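Local coordinates for catabolite control protein A (Lactococcus lactis, PDB 2O20) that binds DNA as a LacI-family transcription regulator and probably governs carbon catabolite repression and activation, at the interface of chains A and B. Numbering follows the deposited sequence. Chains: chain A/B, Catabolite control protein A.

The interface of chains A and B. Residues chain A 71-74, 100, 102, 107; chain B 83, 86.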
ATOM      1  N   PRO A  71       4.961  -7.514   8.088  1.00 20.21           N
ATOM      2  CA  PRO A  71       5.496  -6.321   8.774  1.00 19.47           C
ATOM      3  C   PRO A  71       4.495  -5.146   8.920  1.00 18.99           C
ATOM      4  O   PRO A  71       4.335  -4.596  10.003  1.00 18.12           O
ATOM      5  CB  PRO A  71       6.711  -5.958   7.916  1.00 19.14           C
ATOM      6  CG  PRO A  71       7.126  -7.279   7.334  1.00 19.17           C
ATOM      7  CD  PRO A  71       5.812  -7.906   6.964  1.00 21.04           C
ATOM      8  N   THR A  72       3.800  -4.807   7.829  1.00 18.37           N
ATOM      9  CA  THR A  72       2.842  -3.715   7.835  1.00 19.00           C
ATOM     10  C   THR A  72       1.915  -3.787   6.614  1.00 19.38           C
ATOM     11  O   THR A  72       2.377  -3.992   5.477  1.00 17.55           O
ATOM     12  CB  THR A  72       3.499  -2.314   7.941  1.00 18.70           C
ATOM     13  OG1 THR A  72       2.483  -1.308   7.928  1.00 16.85           O
ATOM     14  CG2 THR A  72       4.555  -2.037   6.851  1.00 20.29           C
ATOM     15  N   ILE A  73       0.613  -3.641   6.873  1.00 19.48           N
ATOM     16  CA  ILE A  73      -0.362  -3.539   5.794  1.00 19.73           C
ATOM     17  C   ILE A  73      -0.190  -2.282   4.931  1.00 19.25           C
ATOM     18  O   ILE A  73      -0.768  -2.200   3.855  1.00 18.98           O
ATOM     19  CB  ILE A  73      -1.835  -3.651   6.273  1.00 20.17           C
ATOM     20  CG1 ILE A  73      -2.137  -2.673   7.403  1.00 20.91           C
ATOM     21  CG2 ILE A  73      -2.148  -5.093   6.647  1.00 22.47           C
ATOM     22  CD1 ILE A  73      -3.612  -2.517   7.646  1.00 22.59           C
ATOM     23  N   THR A  74       0.593  -1.312   5.389  1.00 19.41           N
ATOM     24  CA  THR A  74       0.892  -0.132   4.568  1.00 19.05           C
ATOM     25  C   THR A  74       1.969  -0.351   3.480  1.00 18.01           C
ATOM     26  O   THR A  74       2.169   0.543   2.648  1.00 19.35           O
ATOM     27  CB  THR A  74       1.217   1.141   5.410  1.00 19.27           C
ATOM     28  OG1 THR A  74       2.386   0.929   6.228  1.00 21.19           O
ATOM     29  CG2 THR A  74       0.038   1.540   6.266  1.00 20.68           C
ATOM     30  N   ASN A 100       0.221  -7.040  12.397  1.00 22.82           N
ATOM     31  CA  ASN A 100       1.372  -6.274  11.890  1.00 22.60           C
ATOM     32  C   ASN A 100       2.535  -6.443  12.871  1.00 23.23           C
ATOM     33  O   ASN A 100       2.416  -6.103  14.045  1.00 24.49           O
ATOM     34  CB  ASN A 100       1.016  -4.793  11.754  1.00 22.07           C
ATOM     35  CG  ASN A 100      -0.109  -4.537  10.779  1.00 24.56           C
ATOM     36  OD1 ASN A 100       0.104  -4.437   9.564  1.00 23.28           O
ATOM     37  ND2 ASN A 100      -1.314  -4.408  11.296  1.00 25.88           N
ATOM     38  N   ASP A 102       5.782  -5.150  12.339  1.00 22.76           N
ATOM     39  CA  ASP A 102       6.806  -4.127  12.109  1.00 22.14           C
ATOM     40  C   ASP A 102       8.249  -4.656  12.092  1.00 21.92           C
ATOM     41  O   ASP A 102       9.165  -3.928  12.448  1.00 21.47           O
ATOM     42  CB  ASP A 102       6.669  -2.997  13.147  1.00 22.64           C
ATOM     43  CG  ASP A 102       5.364  -2.252  13.019  1.00 24.84           C
ATOM     44  OD1 ASP A 102       5.080  -1.734  11.918  1.00 21.55           O
ATOM     45  OD2 ASP A 102       4.618  -2.195  14.008  1.00 27.91           O
ATOM     46  N   LYS A 107       7.680  -8.582  19.057  1.00 24.90           N
ATOM     47  CA  LYS A 107       6.278  -8.502  18.651  1.00 25.69           C
ATOM     48  C   LYS A 107       5.803  -9.791  17.964  1.00 24.81           C
ATOM     49  O   LYS A 107       4.714 -10.284  18.255  1.00 24.61           O
ATOM     50  CB  LYS A 107       6.034  -7.295  17.733  1.00 26.16           C
ATOM     51  CG  LYS A 107       4.591  -6.914  17.696  1.00 29.88           C
ATOM     52  CD  LYS A 107       4.229  -5.932  16.596  1.00 34.36           C
ATOM     53  CE  LYS A 107       4.470  -4.460  16.929  1.00 36.37           C
ATOM     54  NZ  LYS A 107       3.514  -3.671  16.092  1.00 36.79           N
TER
ATOM     55  N   ARG B  83      -4.526   0.799  10.617  1.00 20.07           N
ATOM     56  CA  ARG B  83      -3.527   0.622  11.693  1.00 19.07           C
ATOM     57  C   ARG B  83      -3.867   1.430  12.959  1.00 19.38           C
ATOM     58  O   ARG B  83      -3.611   0.965  14.078  1.00 18.24           O
ATOM     59  CB  ARG B  83      -2.088   0.877  11.215  1.00 20.31           C
ATOM     60  CG  ARG B  83      -1.623  -0.196  10.173  1.00 21.40           C
ATOM     61  CD  ARG B  83      -0.171  -0.597  10.219  1.00 24.28           C
ATOM     62  NE  ARG B  83       0.248  -1.040  11.541  1.00 22.69           N
ATOM     63  CZ  ARG B  83       1.512  -1.239  11.894  1.00 23.31           C
ATOM     64  NH1 ARG B  83       2.505  -1.077  11.020  1.00 23.22           N
ATOM     65  NH2 ARG B  83       1.790  -1.611  13.132  1.00 23.92           N
ATOM     66  N   ASP B  86      -6.665  -0.628  14.631  1.00 19.42           N
ATOM     67  CA  ASP B  86      -6.036  -1.829  15.196  1.00 21.16           C
ATOM     68  C   ASP B  86      -5.313  -1.563  16.524  1.00 20.99           C
ATOM     69  O   ASP B  86      -5.455  -2.323  17.480  1.00 19.61           O
ATOM     70  CB  ASP B  86      -5.069  -2.399  14.157  1.00 21.71           C
ATOM     71  CG  ASP B  86      -4.457  -3.732  14.560  1.00 26.03           C
ATOM     72  OD1 ASP B  86      -3.218  -3.886  14.420  1.00 30.25           O
ATOM     73  OD2 ASP B  86      -5.210  -4.622  14.979  1.00 32.34           O
TER
HETATM   74  O   HOH W   1      -1.581  -5.690  14.349  1.00 21.40           O
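B:Arg83 leaves helix 76-91 of chain B and meets A:Asp102 on a chain A loop just past strand 95-100, where A:Asp102 has a positive phi (51°), while A:Thr72 on the loop after strand 65-70 is extended. This patch is part of a two-fold symmetric dimer interface, the assembly typical of LacI-family regulators, and the same contact recurs with the roles of A and B swapped. The arginine chain bends at chi2 and chi3 (54° at the latter), which brings the guanidinium tip to tip with the carboxylate. The salt bridge is end-on and bidentate: NH1 of B:Arg83 gives a nearly straight bond of 2.8 Å to OD1 of A:Asp102, and NH2 gives another of 3.0 Å to OD2. Both oxygens are met on their syn sides, and the two groups lie nearly coplanar. A:Lys107 NZ forms a salt bridge on the anti side of the same OD2 at 2.8 Å, a second positive group that would probably keep the carboxylate ionised. CB of A:Asn100 lies over the centre of one guanidinium face, 3.6 Å from CZ of B:Arg83, and its amide, 10° from parallel, extends over NE. That amide is itself held by chain A, since the backbone N of A:Ile73 donates to OD1 of A:Asn100 at 2.9 Å, nearly along the C=O axis. Lower on the arginine, CG of B:Arg83 runs past CG1 of A:Ile73 at 3.8 Å, the two side chains pointing opposite ways. An alanine in place of B:Arg83 would probably leave A:Asp102 with A:Lys107 but without its mate across the interface, and uncover the A:Asn100 amide. A water links the backbone N of A:Asn100 to OD1 of B:Asp86, although its spacing to the carboxylate is unusually short and that leg is best taken with caution. NH1 of B:Arg83 also points a weak bond at the hydroxyl OG1 of A:Thr72, which pairs with A:Thr74 OG1 at 2.8 Å.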